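Side-chain contacts in DNA-binding protein reb1 (Schizosaccharomyces pombe, PDB 5EYB), which binds specific sites in ribosomal DNA and upstream of many genes, helping to terminate RNA polymerase I transcription: residues S43-R48 and N81-E86; V161-N166 and A201-D206; F325-L330 and P335-L340. All coordinates share one frame; numbering follows the deposited sequence.

Contact 1 of 3, residues S43-R48 and N81-E86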
loop_
_atom_site.group_PDB
_atom_site.type_symbol
_atom_site.label_atom_id
_atom_site.label_comp_id
_atom_site.label_asym_id
_atom_site.label_seq_id
_atom_site.Cartn_x
_atom_site.Cartn_y
_atom_site.Cartn_z
ATOM N N SER A 43 30.023 5.633 -5.146
ATOM C CA SER A 43 29.913 4.290 -4.580
ATOM C C SER A 43 28.460 3.829 -4.517
ATOM O O SER A 43 28.173 2.637 -4.637
ATOM C CB SER A 43 30.530 4.239 -3.180
ATOM O OG SER A 43 31.914 4.535 -3.211
ATOM N N LEU A 44 27.549 4.781 -4.328
ATOM C CA LEU A 44 26.128 4.477 -4.189
ATOM C C LEU A 44 25.449 4.261 -5.538
ATOM O O LEU A 44 24.262 3.941 -5.600
ATOM C CB LEU A 44 25.418 5.593 -3.419
ATOM C CG LEU A 44 25.771 5.694 -1.934
ATOM C CD1 LEU A 44 25.099 6.899 -1.299
ATOM C CD2 LEU A 44 25.380 4.418 -1.209
ATOM N N HIS A 45 26.203 4.442 -6.617
ATOM C CA HIS A 45 25.695 4.138 -7.949
ATOM C C HIS A 45 25.784 2.639 -8.206
ATOM O O HIS A 45 25.073 2.101 -9.055
ATOM C CB HIS A 45 26.467 4.909 -9.022
ATOM C CG HIS A 45 25.914 6.273 -9.298
ATOM N ND1 HIS A 45 26.396 7.411 -8.689
ATOM C CD2 HIS A 45 24.916 6.679 -10.119
ATOM C CE1 HIS A 45 25.720 8.460 -9.124
ATOM N NE2 HIS A 45 24.815 8.043 -9.992
ATOM N N GLU A 46 26.660 1.971 -7.463
ATOM C CA GLU A 46 26.826 0.529 -7.585
ATOM C C GLU A 46 25.747 -0.211 -6.804
ATOM O O GLU A 46 25.136 0.345 -5.890
ATOM C CB GLU A 46 28.215 0.106 -7.101
ATOM N N LYS A 47 25.515 -1.467 -7.170
ATOM C CA LYS A 47 24.506 -2.281 -6.508
ATOM C C LYS A 47 25.011 -2.813 -5.171
ATOM O O LYS A 47 24.311 -2.743 -4.163
ATOM C CB LYS A 47 24.078 -3.443 -7.408
ATOM N N ARG A 48 26.229 -3.343 -5.168
ATOM C CA ARG A 48 26.820 -3.878 -3.946
ATOM C C ARG A 48 27.814 -2.896 -3.336
ATOM O O ARG A 48 28.649 -2.323 -4.035
ATOM C CB ARG A 48 27.505 -5.216 -4.223
ATOM N N ASN A 81 22.042 12.231 -4.761
ATOM C CA ASN A 81 20.897 11.983 -5.612
ATOM C C ASN A 81 21.212 10.908 -6.593
ATOM O O ASN A 81 22.063 11.069 -7.425
ATOM C CB ASN A 81 20.457 13.276 -6.242
ATOM C CG ASN A 81 20.469 14.406 -5.247
ATOM O OD1 ASN A 81 19.433 14.887 -4.817
ATOM N ND2 ASN A 81 21.656 14.805 -4.844
ATOM N N ILE A 82 20.519 9.792 -6.484
ATOM C CA ILE A 82 20.730 8.697 -7.395
ATOM C C ILE A 82 19.446 8.552 -8.151
ATOM O O ILE A 82 18.384 8.469 -7.568
ATOM C CB ILE A 82 21.149 7.407 -6.668
ATOM C CG1 ILE A 82 22.648 7.388 -6.424
ATOM C CG2 ILE A 82 20.853 6.169 -7.485
ATOM C CD1 ILE A 82 23.235 8.715 -6.034
ATOM N N PRO A 83 19.604 8.536 -9.539
ATOM C CA PRO A 83 18.337 8.589 -10.259
ATOM C C PRO A 83 17.484 7.398 -9.957
ATOM O O PRO A 83 17.950 6.286 -9.859
ATOM C CB PRO A 83 18.762 8.560 -11.710
ATOM C CG PRO A 83 20.036 9.289 -11.712
ATOM C CD PRO A 83 20.703 8.559 -10.619
ATOM N N GLY A 84 16.205 7.665 -9.818
ATOM C CA GLY A 84 15.218 6.635 -9.559
ATOM C C GLY A 84 14.732 6.677 -8.125
ATOM O O GLY A 84 13.640 6.205 -7.812
ATOM N N TYR A 85 15.544 7.253 -7.247
ATOM C CA TYR A 85 15.215 7.297 -5.827
ATOM C C TYR A 85 14.660 8.653 -5.413
ATOM O O TYR A 85 14.651 8.986 -4.229
ATOM C CB TYR A 85 16.446 6.963 -4.981
ATOM C CG TYR A 85 16.939 5.543 -5.145
ATOM C CD1 TYR A 85 16.356 4.500 -4.436
ATOM C CD2 TYR A 85 17.986 5.243 -6.008
ATOM C CE1 TYR A 85 16.800 3.200 -4.581
ATOM C CE2 TYR A 85 18.438 3.944 -6.161
ATOM C CZ TYR A 85 17.840 2.927 -5.444
ATOM O OH TYR A 85 18.285 1.632 -5.591
ATOM N N GLU A 86 14.193 9.431 -6.386
ATOM C CA GLU A 86 13.690 10.771 -6.110
ATOM C C GLU A 86 12.512 10.752 -5.135
ATOM O O GLU A 86 12.373 11.649 -4.306
ATOM C CB GLU A 86 13.281 11.474 -7.412
ATOM C CG GLU A 86 14.447 11.906 -8.294
ATOM C CD GLU A 86 14.929 10.802 -9.215
ATOM O OE1 GLU A 86 14.289 9.730 -9.249
ATOM O OE2 GLU A 86 15.947 11.010 -9.910
#
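Ile-82 meets the imidazole of His-45 and the backbone of Leu-44, and no hydrogen bond crosses between the segments. In the CH-pi part, Ile-82 CG1 stands 4.2 Å from the centroid of the His-45 ring, close to the ring normal, while CD1 of Ile-82 comes within 4.0 Å of His-45 CE1. The histidine CG lies beside the backbone N and anti to the carbonyl carbon (chi1 -87°), which lays one ring face against Ile-82 CG1. His-45 ND1 is bonded to the carbonyl of Ala-41, which helps fix the ring's rotation.

Van der Waals packing supplies the rest. Pro-83 CD lies 4.2 Å from His-45 NE2, and Ile-82 CG1 is 3.9 Å from Leu-44 O, a carbonyl whose hydrogen bond comes from Arg-77 NE.

Turns shape both loops: type I from Ser-43 to Glu-46, type II from Ile-82 to Tyr-85. Pro-83 suits the second corner; Gly-84 suits the third, where its positive phi would press a side chain against the carbonyl of Pro-83.

Residues 43-48 belong to the first Myb-associated domain, in the loop between helices 37-43 and 51-63. Leu-44 packs inward on Leu-53 of helix 51-63 and Leu-76 of helix 69-79.

Contact 2 of 3, residues V161-N166 and A201-D206. With nucleotides of chain C.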
loop_
_atom_site.group_PDB
_atom_site.type_symbol
_atom_site.label_atom_id
_atom_site.label_comp_id
_atom_site.label_asym_id
_atom_site.label_seq_id
_atom_site.Cartn_x
_atom_site.Cartn_y
_atom_site.Cartn_z
ATOM N N VAL A 161 -2.802 16.668 13.360
ATOM C CA VAL A 161 -2.505 16.868 14.771
ATOM C C VAL A 161 -3.190 15.816 15.641
ATOM O O VAL A 161 -2.571 15.243 16.540
ATOM C CB VAL A 161 -2.929 18.276 15.239
ATOM C CG1 VAL A 161 -2.852 18.388 16.755
ATOM C CG2 VAL A 161 -2.065 19.339 14.576
ATOM N N ARG A 162 -4.463 15.559 15.358
ATOM C CA ARG A 162 -5.236 14.576 16.112
ATOM C C ARG A 162 -4.631 13.180 16.002
ATOM O O ARG A 162 -4.506 12.469 17.001
ATOM C CB ARG A 162 -6.688 14.563 15.633
ATOM C CG ARG A 162 -7.488 15.759 16.112
ATOM C CD ARG A 162 -8.763 15.940 15.314
ATOM N NE ARG A 162 -9.665 14.795 15.393
ATOM C CZ ARG A 162 -10.477 14.545 16.417
ATOM N NH1 ARG A 162 -10.493 15.352 17.470
ATOM N NH2 ARG A 162 -11.268 13.481 16.391
ATOM N N ARG A 163 -4.245 12.799 14.788
ATOM C CA ARG A 163 -3.654 11.490 14.556
ATOM C C ARG A 163 -2.284 11.395 15.221
ATOM O O ARG A 163 -1.933 10.360 15.788
ATOM C CB ARG A 163 -3.546 11.205 13.056
ATOM C CG ARG A 163 -3.208 9.762 12.725
ATOM C CD ARG A 163 -3.529 9.417 11.276
ATOM N NE ARG A 163 -4.966 9.308 11.022
ATOM C CZ ARG A 163 -5.707 10.265 10.467
ATOM N NH1 ARG A 163 -5.150 11.412 10.104
ATOM N NH2 ARG A 163 -7.006 10.075 10.273
ATOM N N ALA A 164 -1.525 12.485 15.169
ATOM C CA ALA A 164 -0.164 12.506 15.698
ATOM C C ALA A 164 -0.146 12.661 17.212
ATOM O O ALA A 164 0.796 12.229 17.873
ATOM C CB ALA A 164 0.638 13.625 15.051
ATOM N N TYR A 165 -1.184 13.291 17.753
ATOM C CA TYR A 165 -1.288 13.494 19.194
ATOM C C TYR A 165 -2.586 12.909 19.727
ATOM O O TYR A 165 -3.623 13.568 19.733
ATOM C CB TYR A 165 -1.192 14.981 19.539
ATOM C CG TYR A 165 0.119 15.605 19.124
ATOM C CD1 TYR A 165 0.282 16.144 17.855
ATOM C CD2 TYR A 165 1.196 15.646 19.999
ATOM C CE1 TYR A 165 1.484 16.708 17.468
ATOM C CE2 TYR A 165 2.400 16.209 19.622
ATOM C CZ TYR A 165 2.539 16.738 18.355
ATOM O OH TYR A 165 3.736 17.302 17.978
ATOM N N ASN A 166 -2.513 11.660 20.173
ATOM C CA ASN A 166 -3.676 10.946 20.669
ATOM C C ASN A 166 -3.370 10.289 22.009
ATOM O O ASN A 166 -2.210 10.011 22.308
ATOM C CB ASN A 166 -4.129 9.900 19.646
ATOM C CG ASN A 166 -3.049 8.886 19.338
ATOM O OD1 ASN A 166 -2.968 7.833 19.972
ATOM N ND2 ASN A 166 -2.208 9.199 18.357
ATOM N N ALA A 201 -9.404 1.403 24.094
ATOM C CA ALA A 201 -8.226 2.266 24.208
ATOM C C ALA A 201 -7.478 2.310 22.881
ATOM O O ALA A 201 -6.251 2.223 22.835
ATOM C CB ALA A 201 -7.308 1.795 25.324
ATOM N N ARG A 202 -8.238 2.441 21.802
ATOM C CA ARG A 202 -7.685 2.413 20.460
ATOM C C ARG A 202 -8.096 3.650 19.665
ATOM O O ARG A 202 -9.194 4.173 19.838
ATOM C CB ARG A 202 -8.140 1.148 19.731
ATOM C CG ARG A 202 -7.488 -0.135 20.211
ATOM C CD ARG A 202 -6.081 -0.253 19.672
ATOM N NE ARG A 202 -5.619 -1.634 19.648
ATOM C CZ ARG A 202 -4.542 -2.045 18.989
ATOM N NH1 ARG A 202 -3.818 -1.175 18.296
ATOM N NH2 ARG A 202 -4.189 -3.324 19.019
ATOM N N MET A 203 -7.212 4.119 18.795
ATOM C CA MET A 203 -7.544 5.235 17.925
ATOM C C MET A 203 -8.667 4.823 16.981
ATOM O O MET A 203 -8.524 3.857 16.236
ATOM C CB MET A 203 -6.323 5.693 17.136
ATOM C CG MET A 203 -6.519 7.020 16.431
ATOM S SD MET A 203 -5.182 7.371 15.285
ATOM C CE MET A 203 -3.769 7.097 16.348
ATOM N N PRO A 204 -9.792 5.549 17.026
ATOM C CA PRO A 204 -10.999 5.248 16.249
ATOM C C PRO A 204 -10.719 4.854 14.800
ATOM O O PRO A 204 -11.332 3.908 14.308
ATOM C CB PRO A 204 -11.778 6.558 16.318
ATOM C CG PRO A 204 -11.415 7.110 17.655
ATOM C CD PRO A 204 -9.973 6.739 17.878
ATOM N N ASN A 205 -9.804 5.558 14.139
ATOM C CA ASN A 205 -9.448 5.240 12.762
ATOM C C ASN A 205 -8.820 3.850 12.636
ATOM O O ASN A 205 -9.098 3.120 11.681
ATOM C CB ASN A 205 -8.497 6.302 12.201
ATOM C CG ASN A 205 -8.254 6.143 10.706
ATOM O OD1 ASN A 205 -7.223 5.622 10.285
ATOM N ND2 ASN A 205 -9.205 6.597 9.899
ATOM N N ASP A 206 -7.980 3.487 13.605
ATOM C CA ASP A 206 -7.362 2.160 13.641
ATOM C C ASP A 206 -8.406 1.063 13.796
ATOM O O ASP A 206 -8.255 -0.030 13.249
ATOM C CB ASP A 206 -6.349 2.056 14.783
ATOM C CG ASP A 206 -5.128 2.921 14.565
ATOM O OD1 ASP A 206 -4.764 3.160 13.394
ATOM O OD2 ASP A 206 -4.530 3.360 15.569
ATOM P P DC C 16 -1.060 12.285 8.110
ATOM O OP1 DC C 16 -0.069 13.381 8.130
ATOM O OP2 DC C 16 -2.007 12.125 9.236
ATOM O "O5'" DC C 16 -1.929 12.419 6.784
ATOM C "C5'" DC C 16 -1.304 12.372 5.524
ATOM C "C4'" DC C 16 -2.344 12.453 4.431
ATOM O "O4'" DC C 16 -3.134 11.235 4.437
ATOM C "C3'" DC C 16 -3.338 13.611 4.589
ATOM O "O3'" DC C 16 -3.504 14.296 3.368
ATOM C "C2'" DC C 16 -4.626 12.923 5.009
ATOM C "C1'" DC C 16 -4.494 11.573 4.332
ATOM N N1 DC C 16 -5.298 10.529 4.993
ATOM C C2 DC C 16 -6.354 9.932 4.303
ATOM O O2 DC C 16 -6.577 10.272 3.137
ATOM N N3 DC C 16 -7.095 8.987 4.931
ATOM C C4 DC C 16 -6.816 8.651 6.193
ATOM N N4 DC C 16 -7.572 7.714 6.774
ATOM C C5 DC C 16 -5.752 9.261 6.912
ATOM C C6 DC C 16 -5.033 10.193 6.283
#
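The carbonyl O of Arg-163 is met by two side chains: Asn-166 ND2 gives it a weak, bent hydrogen bond of 2.8 Å (125° at the hydrogen), and Met-203 CE rests 3.8 Å away. The amide of Asn-166 can fold back to this helix-end carbonyl because its CG sits between the backbone N and the carbonyl carbon (chi1 59°). The methionine methyl also packs against that amide, and Met-203 SD lies 4.0 Å from Arg-163 CG, the two chains crossing at about a right angle.

Met-203 occupies the N-cap position of helix 204-215, which belongs to the predicted helix-turn-helix of the first Myb-type repeat; its flexible, apolar chain joins that helix start to the end of helix 154-164. The Arg-163 guanidinium turns one face to C5 of DC16 of chain C, 3.6 Å above its plane, and NH1 makes a weak bond of 3.3 Å to OP2 of that nucleotide. Shortening Arg-163 to an alanine would probably deprive this phosphate of a positive partner and leave C5 of the cytosine without the guanidinium over which it lies. Asn-205 lies at the guanidinium's edge, their planes 76° apart, and also packs on another cytosine of the bound DNA.

Contact 3 of 3, residues F325-L330 and P335-L340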
loop_
_atom_site.group_PDB
_atom_site.type_symbol
_atom_site.label_atom_id
_atom_site.label_comp_id
_atom_site.label_asym_id
_atom_site.label_seq_id
_atom_site.Cartn_x
_atom_site.Cartn_y
_atom_site.Cartn_z
ATOM N N PHE A 325 -6.632 -12.451 -18.034
ATOM C CA PHE A 325 -7.611 -11.460 -18.447
ATOM C C PHE A 325 -8.100 -11.743 -19.860
ATOM O O PHE A 325 -9.298 -11.673 -20.137
ATOM C CB PHE A 325 -7.015 -10.055 -18.365
ATOM C CG PHE A 325 -7.971 -8.968 -18.756
ATOM C CD1 PHE A 325 -9.013 -8.606 -17.917
ATOM C CD2 PHE A 325 -7.827 -8.305 -19.963
ATOM C CE1 PHE A 325 -9.897 -7.602 -18.275
ATOM C CE2 PHE A 325 -8.707 -7.299 -20.328
ATOM C CZ PHE A 325 -9.743 -6.947 -19.483
ATOM N N GLN A 326 -7.167 -12.076 -20.745
ATOM C CA GLN A 326 -7.500 -12.355 -22.136
ATOM C C GLN A 326 -8.319 -13.633 -22.271
ATOM O O GLN A 326 -9.236 -13.714 -23.089
ATOM C CB GLN A 326 -6.230 -12.453 -22.981
ATOM C CG GLN A 326 -6.489 -12.745 -24.454
ATOM C CD GLN A 326 -7.231 -11.621 -25.157
ATOM O OE1 GLN A 326 -7.320 -10.502 -24.649
ATOM N NE2 GLN A 326 -7.764 -11.913 -26.337
ATOM N N PHE A 327 -7.982 -14.631 -21.460
ATOM C CA PHE A 327 -8.704 -15.895 -21.471
ATOM C C PHE A 327 -10.149 -15.711 -21.008
ATOM O O PHE A 327 -11.061 -16.333 -21.554
ATOM C CB PHE A 327 -7.987 -16.925 -20.594
ATOM C CG PHE A 327 -8.631 -18.282 -20.599
ATOM C CD1 PHE A 327 -9.002 -18.886 -21.789
ATOM C CD2 PHE A 327 -8.848 -18.961 -19.414
ATOM C CE1 PHE A 327 -9.587 -20.136 -21.795
ATOM C CE2 PHE A 327 -9.432 -20.211 -19.415
ATOM C CZ PHE A 327 -9.803 -20.800 -20.608
ATOM N N ILE A 328 -10.353 -14.854 -20.008
ATOM C CA ILE A 328 -11.692 -14.561 -19.504
ATOM C C ILE A 328 -12.572 -13.987 -20.610
ATOM O O ILE A 328 -13.704 -14.430 -20.813
ATOM C CB ILE A 328 -11.658 -13.566 -18.321
ATOM C CG1 ILE A 328 -10.857 -14.136 -17.150
ATOM C CG2 ILE A 328 -13.069 -13.231 -17.864
ATOM C CD1 ILE A 328 -11.451 -15.378 -16.577
ATOM N N ASN A 329 -12.040 -13.006 -21.333
ATOM C CA ASN A 329 -12.794 -12.349 -22.393
ATOM C C ASN A 329 -13.055 -13.272 -23.577
ATOM O O ASN A 329 -14.077 -13.154 -24.251
ATOM C CB ASN A 329 -12.063 -11.092 -22.863
ATOM C CG ASN A 329 -11.958 -10.042 -21.776
ATOM O OD1 ASN A 329 -12.149 -10.332 -20.596
ATOM N ND2 ASN A 329 -11.652 -8.810 -22.171
ATOM N N LEU A 330 -12.129 -14.192 -23.827
ATOM C CA LEU A 330 -12.302 -15.159 -24.902
ATOM C C LEU A 330 -13.409 -16.150 -24.573
ATOM O O LEU A 330 -14.214 -16.493 -25.437
ATOM C CB LEU A 330 -10.993 -15.899 -25.181
ATOM C CG LEU A 330 -9.930 -15.097 -25.931
ATOM C CD1 LEU A 330 -8.665 -15.917 -26.095
ATOM C CD2 LEU A 330 -10.459 -14.642 -27.284
ATOM N N PRO A 335 -18.340 -18.233 -29.014
ATOM C CA PRO A 335 -19.596 -18.980 -28.883
ATOM C C PRO A 335 -19.393 -20.443 -28.492
ATOM O O PRO A 335 -20.312 -21.069 -27.970
ATOM C CB PRO A 335 -20.212 -18.880 -30.285
ATOM C CG PRO A 335 -19.574 -17.685 -30.896
ATOM C CD PRO A 335 -18.178 -17.668 -30.363
ATOM N N SER A 336 -18.200 -20.970 -28.742
ATOM C CA SER A 336 -17.903 -22.370 -28.460
ATOM C C SER A 336 -18.012 -22.688 -26.972
ATOM O O SER A 336 -18.370 -23.804 -26.596
ATOM C CB SER A 336 -16.506 -22.728 -28.970
ATOM O OG SER A 336 -16.382 -22.435 -30.351
ATOM N N TYR A 337 -17.714 -21.703 -26.127
ATOM C CA TYR A 337 -17.726 -21.912 -24.681
ATOM C C TYR A 337 -19.136 -21.949 -24.096
ATOM O O TYR A 337 -19.329 -22.341 -22.946
ATOM C CB TYR A 337 -16.896 -20.834 -23.984
ATOM C CG TYR A 337 -15.409 -21.041 -24.142
ATOM C CD1 TYR A 337 -14.713 -21.892 -23.293
ATOM C CD2 TYR A 337 -14.702 -20.397 -25.148
ATOM C CE1 TYR A 337 -13.352 -22.092 -23.439
ATOM C CE2 TYR A 337 -13.341 -20.591 -25.301
ATOM C CZ TYR A 337 -12.673 -21.439 -24.444
ATOM O OH TYR A 337 -11.320 -21.636 -24.590
ATOM N N ASP A 338 -20.123 -21.544 -24.888
ATOM C CA ASP A 338 -21.512 -21.642 -24.463
ATOM C C ASP A 338 -22.128 -22.935 -24.976
ATOM O O ASP A 338 -23.181 -23.360 -24.504
ATOM C CB ASP A 338 -22.320 -20.438 -24.949
ATOM C CG ASP A 338 -22.001 -19.171 -24.179
ATOM O OD1 ASP A 338 -20.904 -19.092 -23.585
ATOM O OD2 ASP A 338 -22.846 -18.251 -24.167
ATOM N N ASN A 339 -21.458 -23.560 -25.938
ATOM C CA ASN A 339 -21.937 -24.805 -26.528
ATOM C C ASN A 339 -21.352 -26.043 -25.857
ATOM O O ASN A 339 -22.043 -27.044 -25.665
ATOM C CB ASN A 339 -21.611 -24.846 -28.022
ATOM C CG ASN A 339 -22.297 -23.745 -28.799
ATOM O OD1 ASN A 339 -23.377 -23.284 -28.427
ATOM N ND2 ASN A 339 -21.672 -23.316 -29.890
ATOM N N LEU A 340 -20.074 -25.969 -25.503
ATOM C CA LEU A 340 -19.346 -27.139 -25.035
ATOM C C LEU A 340 -18.684 -26.912 -23.681
ATOM O O LEU A 340 -18.472 -25.769 -23.277
ATOM C CB LEU A 340 -18.292 -27.533 -26.073
ATOM C CG LEU A 340 -18.827 -27.839 -27.471
ATOM C CD1 LEU A 340 -17.691 -27.934 -28.478
ATOM C CD2 LEU A 340 -19.650 -29.119 -27.460
#
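Phe-327 and Tyr-337 join helix 320-333 to the short helical turn formed by residues around 336-339 that follows it, in the all-helical C-terminal part of the chain. The two aromatic side chains cross at about a right angle. Tyr-337 OH comes to the edge of the Phe-327 ring, near its plane, 3.6 Å from CE1; the same CE1 is 4.3 Å from Tyr-337 CZ. This is no face-to-face stack: the phenol end abuts the ring's rim, where C-H groups are slightly positive and tolerate an oxygen neighbour. The phenylalanine reaches this spot because its CG is anti to the backbone N (chi1 -177°), which carries the ring end, CE1, to the tyrosine hydroxyl.

Tyr-337 CD2 also lies 3.9 Å from the carbonyl O of Leu-330. Leu-330 itself is buried, and its carbonyl O is the part that approaches the ring. The hydroxyl is not left to the hydrocarbon, since Tyr-337 OH hydrogen-bonds with Thr-346 OG1 of helix 342-356. A tyrosine thus suits the place twice over, its ring packing on Leu-291, Leu-342 and Ala-345 and its hydroxyl bonded to Thr-346.

Both aromatic residues also reach helix 284-299, where Phe-327 touches Ile-294 and Tyr-337 touches Leu-291. The arrangement is an inter-helix packing contact of an all-helical fold, in which Tyr-337, from the turn between helices 320-333 and 342-356, touches Phe-327 of the first and Leu-342 and Ala-345 of the second.

In the fold
From the N terminus the three contacts come in series; none nests within or crosses another. Contact 1 closes a span holding helices 51-63 and 69-79, bringing together the loop after helix 37-43 and the loop that leads on to helix 101-116. Contact 2 closes the next long loop, from the end of helix 154-164 to the start of helix 204-215, and so joins the second Myb-associated domain to the first Myb-type repeat beside the DNA. Contact 3 is local, bridging only four residues near the C terminus and tying helix 320-333 to the turn before helix 342-356. Its centre is about 50 Å from that of contact 2, across the chain's centre.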